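Local coordinates for twin-arginine translocation pathway signal protein (Burkholderia phytofirmans, PDB 2RJO) that binds beta-D-galactopyranose in the cleft between its lobes and probably serves as a sugar-binding receptor of the periplasmic binding protein family, at residues A176-Q181 against W202-D207; T228-T233 against A247-D252; V238-G243 against T289-T294. All blocks are in the same frame, centred on the assembly; numbering follows the deposited sequence.

Contact 1 of 3, residues A176-Q181 against W202-D207; sequences ADWNSQ and WAANDD. With GAL (beta-D-galactopyranose), chain B.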
ATOM      1  N   ALA A 176       2.815   3.029  14.351  1.00 20.11           N
ATOM      2  CA  ALA A 176       4.202   3.366  14.036  1.00 20.42           C
ATOM      3  C   ALA A 176       4.280   4.103  12.692  1.00 20.65           C
ATOM      4  O   ALA A 176       5.354   4.246  12.104  1.00 19.74           O
ATOM      5  CB  ALA A 176       5.054   2.110  14.010  1.00 20.12           C
ATOM      6  N   ASP A 177       3.119   4.552  12.217  1.00 21.10           N
ATOM      7  CA  ASP A 177       3.008   5.313  10.975  1.00 22.16           C
ATOM      8  C   ASP A 177       3.749   4.743   9.754  1.00 22.39           C
ATOM      9  O   ASP A 177       4.387   5.502   9.021  1.00 20.27           O
ATOM     10  CB  ASP A 177       3.499   6.755  11.194  1.00 22.69           C
ATOM     11  CG  ASP A 177       2.652   7.535  12.192  1.00 25.89           C
ATOM     12  OD1 ASP A 177       1.425   7.314  12.262  1.00 25.69           O
ATOM     13  OD2 ASP A 177       3.224   8.396  12.898  1.00 30.23           O
ATOM     14  N   TRP A 178       3.675   3.427   9.543  1.00 21.95           N
ATOM     15  CA  TRP A 178       4.333   2.764   8.400  1.00 21.74           C
ATOM     16  C   TRP A 178       5.868   2.870   8.376  1.00 23.30           C
ATOM     17  O   TRP A 178       6.502   2.415   7.423  1.00 22.50           O
ATOM     18  CB  TRP A 178       3.827   3.350   7.079  1.00 19.66           C
ATOM     19  CG  TRP A 178       2.328   3.492   6.941  1.00 19.33           C
ATOM     20  CD1 TRP A 178       1.643   4.646   6.697  1.00 18.53           C
ATOM     21  CD2 TRP A 178       1.346   2.441   6.957  1.00 16.95           C
ATOM     22  NE1 TRP A 178       0.303   4.381   6.551  1.00 18.16           N
ATOM     23  CE2 TRP A 178       0.093   3.039   6.709  1.00 17.83           C
ATOM     24  CE3 TRP A 178       1.407   1.054   7.161  1.00 15.98           C
ATOM     25  CZ2 TRP A 178      -1.096   2.290   6.655  1.00 17.42           C
ATOM     26  CZ3 TRP A 178       0.223   0.309   7.107  1.00 16.81           C
ATOM     27  CH2 TRP A 178      -1.010   0.933   6.857  1.00 16.11           C
ATOM     28  N   ASN A 179       6.458   3.461   9.411  1.00 24.76           N
ATOM     29  CA  ASN A 179       7.904   3.689   9.471  1.00 24.93           C
ATOM     30  C   ASN A 179       8.673   2.688  10.347  1.00 24.36           C
ATOM     31  O   ASN A 179       8.324   2.484  11.507  1.00 24.03           O
ATOM     32  CB  ASN A 179       8.119   5.120   9.972  1.00 26.91           C
ATOM     33  CG  ASN A 179       9.547   5.581   9.846  1.00 29.69           C
ATOM     34  OD1 ASN A 179      10.438   5.060  10.513  1.00 30.79           O
ATOM     35  ND2 ASN A 179       9.778   6.570   8.985  1.00 31.08           N
ATOM     36  N   SER A 180       9.721   2.071   9.802  1.00 23.96           N
ATOM     37  CA  SER A 180      10.502   1.095  10.575  1.00 24.58           C
ATOM     38  C   SER A 180      11.234   1.747  11.731  1.00 23.64           C
ATOM     39  O   SER A 180      11.396   1.141  12.783  1.00 23.38           O
ATOM     40  CB  SER A 180      11.530   0.384   9.691  1.00 24.71           C
ATOM     41  OG  SER A 180      12.529   1.286   9.259  1.00 26.01           O
ATOM     42  N   GLN A 181      11.672   2.986  11.521  1.00 25.41           N
ATOM     43  CA  GLN A 181      12.412   3.742  12.528  1.00 27.52           C
ATOM     44  C   GLN A 181      11.540   4.117  13.713  1.00 26.56           C
ATOM     45  O   GLN A 181      12.042   4.435  14.789  1.00 26.93           O
ATOM     46  CB  GLN A 181      12.998   5.001  11.901  1.00 29.82           C
ATOM     47  CG  GLN A 181      14.166   5.593  12.661  1.00 34.05           C
ATOM     48  CD  GLN A 181      15.295   5.982  11.725  1.00 37.73           C
ATOM     49  OE1 GLN A 181      15.117   6.002  10.497  1.00 37.76           O
ATOM     50  NE2 GLN A 181      16.461   6.295  12.293  1.00 38.13           N
ATOM     51  N   TRP A 202       2.617  -8.827  14.961  1.00 21.96           N
ATOM     52  CA  TRP A 202       1.841  -8.532  13.751  1.00 21.87           C
ATOM     53  C   TRP A 202       2.143  -7.084  13.363  1.00 22.57           C
ATOM     54  O   TRP A 202       2.072  -6.186  14.209  1.00 22.94           O
ATOM     55  CB  TRP A 202       0.340  -8.657  14.038  1.00 21.52           C
ATOM     56  CG  TRP A 202      -0.589  -8.419  12.845  1.00 22.06           C
ATOM     57  CD1 TRP A 202      -1.081  -9.366  11.987  1.00 23.68           C
ATOM     58  CD2 TRP A 202      -1.187  -7.169  12.439  1.00 22.08           C
ATOM     59  NE1 TRP A 202      -1.951  -8.791  11.085  1.00 22.17           N
ATOM     60  CE2 TRP A 202      -2.033  -7.451  11.338  1.00 24.07           C
ATOM     61  CE3 TRP A 202      -1.090  -5.849  12.898  1.00 21.73           C
ATOM     62  CZ2 TRP A 202      -2.782  -6.450  10.694  1.00 23.76           C
ATOM     63  CZ3 TRP A 202      -1.836  -4.854  12.256  1.00 22.01           C
ATOM     64  CH2 TRP A 202      -2.672  -5.165  11.167  1.00 23.51           C
ATOM     65  N   ALA A 203       2.485  -6.857  12.096  1.00 22.61           N
ATOM     66  CA  ALA A 203       2.778  -5.511  11.597  1.00 20.94           C
ATOM     67  C   ALA A 203       1.871  -5.173  10.407  1.00 20.73           C
ATOM     68  O   ALA A 203       1.658  -6.010   9.517  1.00 19.79           O
ATOM     69  CB  ALA A 203       4.239  -5.405  11.185  1.00 23.65           C
ATOM     70  N   ALA A 204       1.336  -3.951  10.395  1.00 18.11           N
ATOM     71  CA  ALA A 204       0.437  -3.517   9.326  1.00 18.04           C
ATOM     72  C   ALA A 204       1.098  -3.397   7.942  1.00 17.25           C
ATOM     73  O   ALA A 204       0.397  -3.262   6.944  1.00 19.72           O
ATOM     74  CB  ALA A 204      -0.243  -2.198   9.712  1.00 15.95           C
ATOM     75  N   ASN A 205       2.430  -3.412   7.887  1.00 18.38           N
ATOM     76  CA  ASN A 205       3.159  -3.367   6.610  1.00 19.84           C
ATOM     77  C   ASN A 205       4.570  -3.920   6.813  1.00 20.17           C
ATOM     78  O   ASN A 205       4.981  -4.144   7.948  1.00 21.25           O
ATOM     79  CB  ASN A 205       3.173  -1.940   6.023  1.00 19.48           C
ATOM     80  CG  ASN A 205       4.250  -1.052   6.618  1.00 20.48           C
ATOM     81  OD1 ASN A 205       4.546  -1.126   7.805  1.00 21.86           O
ATOM     82  ND2 ASN A 205       4.820  -0.182   5.794  1.00 15.35           N
ATOM     83  N   ASP A 206       5.297  -4.177   5.727  1.00 20.90           N
ATOM     84  CA  ASP A 206       6.648  -4.729   5.843  1.00 20.79           C
ATOM     85  C   ASP A 206       7.672  -3.847   6.547  1.00 20.73           C
ATOM     86  O   ASP A 206       8.473  -4.340   7.337  1.00 18.32           O
ATOM     87  CB  ASP A 206       7.215  -5.103   4.466  1.00 21.51           C
ATOM     88  CG  ASP A 206       6.551  -6.330   3.873  1.00 22.97           C
ATOM     89  OD1 ASP A 206       5.745  -6.969   4.580  1.00 25.21           O
ATOM     90  OD2 ASP A 206       6.836  -6.655   2.702  1.00 22.61           O
ATOM     91  N   ASP A 207       7.658  -2.550   6.249  1.00 20.48           N
ATOM     92  CA  ASP A 207       8.618  -1.644   6.855  1.00 20.14           C
ATOM     93  C   ASP A 207       8.584  -1.733   8.381  1.00 18.83           C
ATOM     94  O   ASP A 207       9.630  -1.829   9.010  1.00 18.12           O
ATOM     95  CB  ASP A 207       8.362  -0.204   6.401  1.00 21.24           C
ATOM     96  CG  ASP A 207       9.635   0.625   6.353  1.00 25.04           C
ATOM     97  OD1 ASP A 207      10.600   0.194   5.684  1.00 28.78           O
ATOM     98  OD2 ASP A 207       9.687   1.713   6.973  1.00 27.95           O
TER
HETATM   99  C1  GAL B 368       2.536   2.633   2.906  1.00 19.20           C
HETATM  100  C2  GAL B 368       2.293   1.135   3.202  1.00 17.63           C
HETATM  101  C3  GAL B 368       1.226   0.604   2.219  1.00 19.02           C
HETATM  102  C4  GAL B 368      -0.068   1.414   2.410  1.00 18.98           C
HETATM  103  C5  GAL B 368       0.284   2.902   2.126  1.00 20.12           C
HETATM  104  C6  GAL B 368      -0.967   3.736   2.312  1.00 18.74           C
HETATM  105  O1  GAL B 368       3.516   3.139   3.831  1.00 17.94           O
HETATM  106  O2  GAL B 368       3.506   0.408   3.020  1.00 18.75           O
HETATM  107  O3  GAL B 368       0.957  -0.771   2.484  1.00 16.35           O
HETATM  108  O4  GAL B 368      -0.503   1.277   3.763  1.00 18.39           O
HETATM  109  O5  GAL B 368       1.299   3.383   3.068  1.00 19.35           O
HETATM  110  O6  GAL B 368      -0.629   5.083   2.042  1.00 16.32           O
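W178 and S180 meet A204, N205 and D207 in a buried, pocket-lining contact between two loops, each carrying the chain from a strand end (168-175, 198-203) into the next helix. One face of the W178 indole is turned to the sugar: galactose O4 lies over it, offset toward the rim, 3.1 Å from W178 CZ2. The edge of its six-membered ring touches A204 CB, 3.6 Å from W178 CZ3, and, at CE3, N205 CG, the amide turned 66° from the indole plane. N205 CG sits between the backbone N and the carbonyl carbon (chi1 82°); from there ND2 bonds galactose O2 (3.1 Å, 160°) and, weakly, W178 O (3.5 Å), while N205 OD1 caps the following helix at M208 N, so one amide joins sugar, loop and helix. This is the strand-loop-helix layout of the periplasmic binding protein fold, in which ligand residues sit at the carboxyl ends of parallel strands. A type I' turn from A176 to N179 presents W178, and N179 is the N-cap of helix 180-194. At that helix start S180 N bonds D207 OD2 (2.9 Å) from above the carboxylate plane; the helix end may also stabilise the charge of D207.

Contact 2 of 3, residues T228-T233 against A247-D252; sequences TGMDGT and ASVDWD. With GAL (beta-D-galactopyranose), chain B.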
ATOM      1  N   THR A 228       4.830 -10.885  11.129  1.00 18.72           N
ATOM      2  CA  THR A 228       4.193 -10.780   9.821  1.00 18.96           C
ATOM      3  C   THR A 228       4.103  -9.322   9.371  1.00 19.23           C
ATOM      4  O   THR A 228       4.119  -8.403  10.190  1.00 18.93           O
ATOM      5  CB  THR A 228       2.778 -11.375   9.812  1.00 18.79           C
ATOM      6  OG1 THR A 228       1.947 -10.674  10.742  1.00 17.71           O
ATOM      7  CG2 THR A 228       2.823 -12.848  10.155  1.00 19.25           C
ATOM      8  N   GLY A 229       4.014  -9.124   8.061  1.00 19.31           N
ATOM      9  CA  GLY A 229       3.927  -7.787   7.511  1.00 18.58           C
ATOM     10  C   GLY A 229       2.968  -7.748   6.340  1.00 19.31           C
ATOM     11  O   GLY A 229       2.079  -8.590   6.244  1.00 21.97           O
HETATM   12  N   MSE A 230       3.139  -6.773   5.458  1.00 18.00           N
HETATM   13  CA  MSE A 230       2.289  -6.633   4.283  1.00 17.72           C
HETATM   14  C   MSE A 230       2.928  -5.658   3.316  1.00 18.12           C
HETATM   15  O   MSE A 230       3.380  -4.597   3.724  1.00 18.94           O
HETATM   16  CB  MSE A 230       0.876  -6.148   4.667  1.00 13.84           C
HETATM   17  CG  MSE A 230      -0.110  -7.285   4.930  1.00 13.67           C
HETATM   18 SE   MSE A 230      -1.830  -6.794   5.270  1.00 11.19          SE
HETATM   19  CE  MSE A 230      -1.822  -6.793   7.033  1.00  7.54           C
ATOM     20  N   ASP A 231       2.962  -6.040   2.043  1.00 17.54           N
ATOM     21  CA  ASP A 231       3.535  -5.236   0.965  1.00 18.18           C
ATOM     22  C   ASP A 231       4.267  -6.150  -0.011  1.00 18.63           C
ATOM     23  O   ASP A 231       4.180  -5.964  -1.218  1.00 18.96           O
ATOM     24  CB  ASP A 231       4.510  -4.169   1.494  1.00 19.02           C
ATOM     25  CG  ASP A 231       3.799  -2.897   1.967  1.00 18.25           C
ATOM     26  OD1 ASP A 231       2.588  -2.760   1.696  1.00 18.24           O
ATOM     27  OD2 ASP A 231       4.451  -2.034   2.599  1.00 16.82           O
ATOM     28  N   GLY A 232       4.981  -7.136   0.520  1.00 19.06           N
ATOM     29  CA  GLY A 232       5.715  -8.056  -0.324  1.00 21.21           C
ATOM     30  C   GLY A 232       6.927  -7.409  -0.961  1.00 21.52           C
ATOM     31  O   GLY A 232       7.318  -7.778  -2.061  1.00 23.12           O
ATOM     32  N   THR A 233       7.521  -6.438  -0.276  1.00 21.95           N
ATOM     33  CA  THR A 233       8.697  -5.742  -0.784  1.00 21.27           C
ATOM     34  C   THR A 233       9.902  -6.684  -0.753  1.00 22.58           C
ATOM     35  O   THR A 233       9.958  -7.596   0.071  1.00 22.10           O
ATOM     36  CB  THR A 233       9.016  -4.490   0.069  1.00 20.40           C
ATOM     37  OG1 THR A 233       9.416  -4.891   1.386  1.00 19.37           O
ATOM     38  CG2 THR A 233       7.790  -3.598   0.178  1.00 19.29           C
ATOM     39  N   ALA A 247       5.141 -14.258   7.113  1.00 24.12           N
ATOM     40  CA  ALA A 247       4.219 -13.983   6.018  1.00 22.73           C
ATOM     41  C   ALA A 247       4.093 -12.509   5.684  1.00 21.99           C
ATOM     42  O   ALA A 247       4.389 -11.643   6.503  1.00 21.69           O
ATOM     43  CB  ALA A 247       2.846 -14.553   6.337  1.00 21.96           C
ATOM     44  N   SER A 248       3.650 -12.242   4.460  1.00 20.33           N
ATOM     45  CA  SER A 248       3.422 -10.890   3.976  1.00 19.76           C
ATOM     46  C   SER A 248       2.380 -10.983   2.856  1.00 20.95           C
ATOM     47  O   SER A 248       1.884 -12.072   2.541  1.00 20.47           O
ATOM     48  CB  SER A 248       4.725 -10.293   3.442  1.00 19.65           C
ATOM     49  OG  SER A 248       4.542  -8.954   3.024  1.00 19.31           O
ATOM     50  N   VAL A 249       2.041  -9.847   2.260  1.00 19.43           N
ATOM     51  CA  VAL A 249       1.080  -9.841   1.171  1.00 20.02           C
ATOM     52  C   VAL A 249       1.614  -8.908   0.092  1.00 20.93           C
ATOM     53  O   VAL A 249       1.933  -7.751   0.359  1.00 21.48           O
ATOM     54  CB  VAL A 249      -0.316  -9.378   1.650  1.00 19.69           C
ATOM     55  CG1 VAL A 249      -1.318  -9.472   0.504  1.00 17.76           C
ATOM     56  CG2 VAL A 249      -0.779 -10.252   2.822  1.00 17.32           C
ATOM     57  N   ASP A 250       1.732  -9.424  -1.127  1.00 21.28           N
ATOM     58  CA  ASP A 250       2.260  -8.638  -2.230  1.00 20.63           C
ATOM     59  C   ASP A 250       1.185  -7.876  -3.004  1.00 21.32           C
ATOM     60  O   ASP A 250       0.322  -8.485  -3.647  1.00 19.66           O
ATOM     61  CB  ASP A 250       3.044  -9.555  -3.166  1.00 23.57           C
ATOM     62  CG  ASP A 250       3.960  -8.790  -4.093  1.00 26.77           C
ATOM     63  OD1 ASP A 250       4.068  -7.550  -3.946  1.00 29.34           O
ATOM     64  OD2 ASP A 250       4.579  -9.430  -4.965  1.00 30.35           O
ATOM     65  N   TRP A 251       1.245  -6.545  -2.913  1.00 21.05           N
ATOM     66  CA  TRP A 251       0.301  -5.652  -3.588  1.00 20.03           C
ATOM     67  C   TRP A 251       0.867  -5.322  -4.959  1.00 21.06           C
ATOM     68  O   TRP A 251       0.174  -4.796  -5.822  1.00 20.99           O
ATOM     69  CB  TRP A 251       0.151  -4.328  -2.832  1.00 19.97           C
ATOM     70  CG  TRP A 251      -0.054  -4.402  -1.337  1.00 19.17           C
ATOM     71  CD1 TRP A 251       0.659  -3.721  -0.389  1.00 18.88           C
ATOM     72  CD2 TRP A 251      -1.098  -5.091  -0.630  1.00 17.32           C
ATOM     73  NE1 TRP A 251       0.122  -3.933   0.855  1.00 18.85           N
ATOM     74  CE2 TRP A 251      -0.959  -4.768   0.740  1.00 17.76           C
ATOM     75  CE3 TRP A 251      -2.142  -5.940  -1.017  1.00 17.14           C
ATOM     76  CZ2 TRP A 251      -1.823  -5.269   1.724  1.00 17.09           C
ATOM     77  CZ3 TRP A 251      -3.003  -6.439  -0.033  1.00 15.09           C
ATOM     78  CH2 TRP A 251      -2.836  -6.098   1.318  1.00 16.49           C
ATOM     79  N   ASP A 252       2.146  -5.619  -5.137  1.00 20.59           N
ATOM     80  CA  ASP A 252       2.831  -5.341  -6.385  1.00 21.11           C
ATOM     81  C   ASP A 252       2.836  -3.829  -6.627  1.00 21.26           C
ATOM     82  O   ASP A 252       2.157  -3.317  -7.516  1.00 19.87           O
ATOM     83  CB  ASP A 252       2.142  -6.052  -7.543  1.00 22.58           C
ATOM     84  CG  ASP A 252       3.069  -6.276  -8.705  1.00 23.86           C
ATOM     85  OD1 ASP A 252       4.104  -5.573  -8.780  1.00 23.79           O
ATOM     86  OD2 ASP A 252       2.757  -7.144  -9.547  1.00 20.92           O
TER
HETATM   87  C1  GAL B 368       2.536   2.633   2.906  1.00 19.20           C
HETATM   88  C2  GAL B 368       2.293   1.135   3.202  1.00 17.63           C
HETATM   89  C3  GAL B 368       1.226   0.604   2.219  1.00 19.02           C
HETATM   90  C4  GAL B 368      -0.068   1.414   2.410  1.00 18.98           C
HETATM   91  C5  GAL B 368       0.284   2.902   2.126  1.00 20.12           C
HETATM   92  C6  GAL B 368      -0.967   3.736   2.312  1.00 18.74           C
HETATM   93  O1  GAL B 368       3.516   3.139   3.831  1.00 17.94           O
HETATM   94  O2  GAL B 368       3.506   0.408   3.020  1.00 18.75           O
HETATM   95  O3  GAL B 368       0.957  -0.771   2.484  1.00 16.35           O
HETATM   96  O4  GAL B 368      -0.503   1.277   3.763  1.00 18.39           O
HETATM   97  O5  GAL B 368       1.299   3.383   3.068  1.00 19.35           O
HETATM   98  O6  GAL B 368      -0.629   5.083   2.042  1.00 16.32           O
HETATM   99  O   HOH W   1       7.459  -7.459  -4.815  1.00 30.66           O
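One carboxylate oxygen of D231 serves both the sugar and W251: D231 OD1 accepts from galactose O3 at 2.7 Å and, weakly and with a strong bend (117°), from W251 NE1 at 2.9 Å. D231 OD2 takes galactose O2 at 2.7 Å, so each carboxylate oxygen holds one of two adjacent sugar hydroxyls. D231 OD1 lies in the indole plane at the ring edge, although the carboxylate itself is turned 71° from that plane. The six-membered end of the indole meets M230, a selenomethionine, whose SE lies 3.9 Å from W251 CZ2 in an oblique Met-aromatic contact. M230 CG packs on V249 CG2 at 3.7 Å, the two side chains lying side by side and pointing the same way. The backbones run nearly alongside, 24° apart: G229 N bonds A247 O (3.0 Å), and D231 and D250 form a single bridge, in which the W251 N to D231 O bond is weak and the D231 N to V249 O bond less certain, the V249 oxygen being less surely placed. S248 OG, anti to its own N, receives G232 N (3.1 Å) and also pairs with D206 OD1. G232 has positive phi, and its CA lies 4.2 Å from D250 CB. D250 OD1 closes an Asx turn by accepting D252 N. Strand 248-250 pairs antiparallel with 283-291, consistent with one of the interlobe connections of this fold, while T228 continues the sheet beside strand 198-203. Helix 118-132 packs against M230 and V249, W95 and Y121 meet the W251 ring edge-to-face, and Y19 of helix 18-34 touches both D231 and W251.

Contact 3 of 3, residues V238-G243 against T289-T294; sequences VAIKSG and TFVTKT
I240 crosses V291 obliquely at the end of helix 234-241, its CD1 resting 3.9 Å from V291 CG1 and almost as near V291 CG2. The two branches of the isoleucine divide the work. CG1 stands anti to the carbonyl carbon (chi1 -67°) and the chain is extended at chi2, which carries CD1 to the valine methyls. CG2 instead lies against the backbone where the chain leaves strand 283-291, 3.6 Å from K293 N and 3.8 Å from T292 C. K293, two residues beyond V291, lays its aliphatic chain against the last helical carbonyls: K293 CG is 3.1 Å from I240 O, a tight approach, and K293 CD is 4.0 Å from K241 O. A bend at chi3 (-78°) turns CE, which reaches G243 CA at 4.1 Å. The helix closes there in a Schellman motif, with G243 at positive phi and G243 N bonded to I240 O. V296 and V299 of helix 296-302, together with L245, extend the apolar patch around I240 and V291. No hydrogen bond joins the two segments, so the contact depends on apolar packing at I240 and V291 and on methylene cover at its exposed side; the lysine charge near a helix carboxyl end is probably favourable electrostatically, without a specific salt bridge or capping bond between the segments.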
ATOM      1  N   VAL A 238      13.083 -11.167   1.532  1.00 22.50           N
ATOM      2  CA  VAL A 238      14.347 -11.720   2.004  1.00 23.37           C
ATOM      3  C   VAL A 238      14.165 -12.218   3.437  1.00 23.45           C
ATOM      4  O   VAL A 238      14.602 -13.318   3.788  1.00 23.60           O
ATOM      5  CB  VAL A 238      15.454 -10.661   1.964  1.00 22.22           C
ATOM      6  CG1 VAL A 238      16.721 -11.189   2.605  1.00 23.56           C
ATOM      7  CG2 VAL A 238      15.721 -10.271   0.529  1.00 22.85           C
ATOM      8  N   ALA A 239      13.496 -11.415   4.255  1.00 22.98           N
ATOM      9  CA  ALA A 239      13.257 -11.798   5.639  1.00 20.11           C
ATOM     10  C   ALA A 239      12.389 -13.049   5.685  1.00 19.31           C
ATOM     11  O   ALA A 239      12.494 -13.838   6.616  1.00 18.91           O
ATOM     12  CB  ALA A 239      12.582 -10.670   6.391  1.00 20.23           C
ATOM     13  N   ILE A 240      11.527 -13.240   4.691  1.00 19.61           N
ATOM     14  CA  ILE A 240      10.677 -14.431   4.699  1.00 19.27           C
ATOM     15  C   ILE A 240      11.484 -15.684   4.357  1.00 21.16           C
ATOM     16  O   ILE A 240      11.322 -16.734   4.983  1.00 22.12           O
ATOM     17  CB  ILE A 240       9.499 -14.315   3.698  1.00 19.29           C
ATOM     18  CG1 ILE A 240       8.525 -13.227   4.156  1.00 16.97           C
ATOM     19  CG2 ILE A 240       8.776 -15.654   3.591  1.00 15.55           C
ATOM     20  CD1 ILE A 240       7.350 -13.047   3.245  1.00 14.27           C
ATOM     21  N   LYS A 241      12.357 -15.578   3.364  1.00 21.35           N
ATOM     22  CA  LYS A 241      13.159 -16.727   2.982  1.00 24.07           C
ATOM     23  C   LYS A 241      14.129 -17.096   4.103  1.00 23.58           C
ATOM     24  O   LYS A 241      14.554 -18.241   4.206  1.00 24.26           O
ATOM     25  CB  LYS A 241      13.952 -16.441   1.706  1.00 24.53           C
ATOM     26  CG  LYS A 241      14.539 -17.699   1.107  1.00 28.04           C
ATOM     27  CD  LYS A 241      15.996 -17.539   0.698  1.00 31.38           C
ATOM     28  CE  LYS A 241      16.157 -16.930  -0.694  1.00 31.54           C
ATOM     29  NZ  LYS A 241      17.588 -17.050  -1.117  1.00 33.23           N
ATOM     30  N   SER A 242      14.467 -16.122   4.942  1.00 22.54           N
ATOM     31  CA  SER A 242      15.399 -16.344   6.044  1.00 22.90           C
ATOM     32  C   SER A 242      14.703 -16.821   7.311  1.00 23.33           C
ATOM     33  O   SER A 242      15.349 -17.029   8.336  1.00 25.15           O
ATOM     34  CB  SER A 242      16.167 -15.058   6.345  1.00 23.53           C
ATOM     35  OG  SER A 242      15.299 -14.046   6.829  1.00 24.04           O
ATOM     36  N   GLY A 243      13.387 -16.982   7.244  1.00 24.36           N
ATOM     37  CA  GLY A 243      12.642 -17.448   8.398  1.00 23.96           C
ATOM     38  C   GLY A 243      12.349 -16.403   9.459  1.00 24.69           C
ATOM     39  O   GLY A 243      11.787 -16.719  10.506  1.00 27.13           O
ATOM     40  N   THR A 289      -1.110 -11.316  -3.741  1.00 22.24           N
ATOM     41  CA  THR A 289      -0.539 -12.652  -3.534  1.00 21.64           C
ATOM     42  C   THR A 289      -0.063 -12.843  -2.094  1.00 20.57           C
ATOM     43  O   THR A 289       0.856 -12.159  -1.641  1.00 18.59           O
ATOM     44  CB  THR A 289       0.699 -12.904  -4.436  1.00 21.75           C
ATOM     45  OG1 THR A 289       0.479 -12.339  -5.727  1.00 25.64           O
ATOM     46  CG2 THR A 289       0.957 -14.400  -4.587  1.00 23.55           C
ATOM     47  N   PHE A 290      -0.686 -13.764  -1.370  1.00 22.18           N
ATOM     48  CA  PHE A 290      -0.260 -14.027  -0.011  1.00 22.23           C
ATOM     49  C   PHE A 290       1.087 -14.719  -0.179  1.00 22.12           C
ATOM     50  O   PHE A 290       1.207 -15.639  -0.987  1.00 20.86           O
ATOM     51  CB  PHE A 290      -1.235 -14.967   0.674  1.00 22.09           C
ATOM     52  CG  PHE A 290      -0.986 -15.125   2.140  1.00 22.95           C
ATOM     53  CD1 PHE A 290      -1.190 -14.060   3.012  1.00 24.57           C
ATOM     54  CD2 PHE A 290      -0.544 -16.334   2.656  1.00 23.12           C
ATOM     55  CE1 PHE A 290      -0.974 -14.205   4.388  1.00 21.94           C
ATOM     56  CE2 PHE A 290      -0.325 -16.487   4.022  1.00 23.27           C
ATOM     57  CZ  PHE A 290      -0.534 -15.424   4.885  1.00 22.16           C
ATOM     58  N   VAL A 291       2.099 -14.290   0.567  1.00 22.76           N
ATOM     59  CA  VAL A 291       3.416 -14.894   0.424  1.00 22.07           C
ATOM     60  C   VAL A 291       3.963 -15.448   1.730  1.00 21.85           C
ATOM     61  O   VAL A 291       3.888 -14.811   2.777  1.00 21.95           O
ATOM     62  CB  VAL A 291       4.427 -13.880  -0.177  1.00 22.43           C
ATOM     63  CG1 VAL A 291       4.435 -12.606   0.637  1.00 25.36           C
ATOM     64  CG2 VAL A 291       5.826 -14.483  -0.210  1.00 22.19           C
ATOM     65  N   THR A 292       4.510 -16.651   1.645  1.00 20.51           N
ATOM     66  CA  THR A 292       5.091 -17.352   2.780  1.00 22.46           C
ATOM     67  C   THR A 292       6.290 -18.136   2.229  1.00 21.89           C
ATOM     68  O   THR A 292       6.522 -18.106   1.028  1.00 20.95           O
ATOM     69  CB  THR A 292       4.053 -18.306   3.401  1.00 22.82           C
ATOM     70  OG1 THR A 292       4.622 -18.962   4.537  1.00 31.28           O
ATOM     71  CG2 THR A 292       3.617 -19.346   2.390  1.00 22.81           C
ATOM     72  N   LYS A 293       7.048 -18.827   3.076  1.00 22.39           N
ATOM     73  CA  LYS A 293       8.209 -19.556   2.576  1.00 23.27           C
ATOM     74  C   LYS A 293       7.890 -20.566   1.484  1.00 24.67           C
ATOM     75  O   LYS A 293       8.750 -20.872   0.657  1.00 24.24           O
ATOM     76  CB  LYS A 293       8.975 -20.268   3.711  1.00 26.44           C
ATOM     77  CG  LYS A 293      10.201 -19.471   4.189  1.00 29.19           C
ATOM     78  CD  LYS A 293      11.241 -20.309   4.967  1.00 30.80           C
ATOM     79  CE  LYS A 293      10.817 -20.584   6.401  1.00 31.73           C
ATOM     80  NZ  LYS A 293      11.840 -21.382   7.168  1.00 32.10           N
ATOM     81  N   THR A 294       6.663 -21.072   1.458  1.00 24.42           N
ATOM     82  CA  THR A 294       6.316 -22.063   0.447  1.00 25.67           C
ATOM     83  C   THR A 294       6.255 -21.500  -0.968  1.00 23.91           C
ATOM     84  O   THR A 294       6.541 -22.211  -1.931  1.00 24.17           O
ATOM     85  CB  THR A 294       4.996 -22.769   0.794  1.00 27.12           C
ATOM     86  OG1 THR A 294       3.910 -21.846   0.709  1.00 30.08           O
ATOM     87  CG2 THR A 294       5.070 -23.334   2.208  1.00 28.14           C
TER

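How the contacts relate
Contacts 1 and 2 are buried and both line the galactose pocket; contact 3 is partly exposed, with the side chain of V291 about 12 Å from the sugar. The first two are tied together by D206, which lies beside the N205 cap and whose N probably bonds M230 O, so the polar networks of contacts 1 and 2 run into each other. Contact 3 shares its sheet with contact 2: D250 N bonds T289 O and V291 N bonds S248 O between strands 248-250 and 283-291. Contacts 1 and 3 do not touch, their centres being about 17 Å apart. Chemistry follows position, from amide, carboxylate and indole around the ligand to aliphatic packing and a solvent-exposed lysine chain farther out.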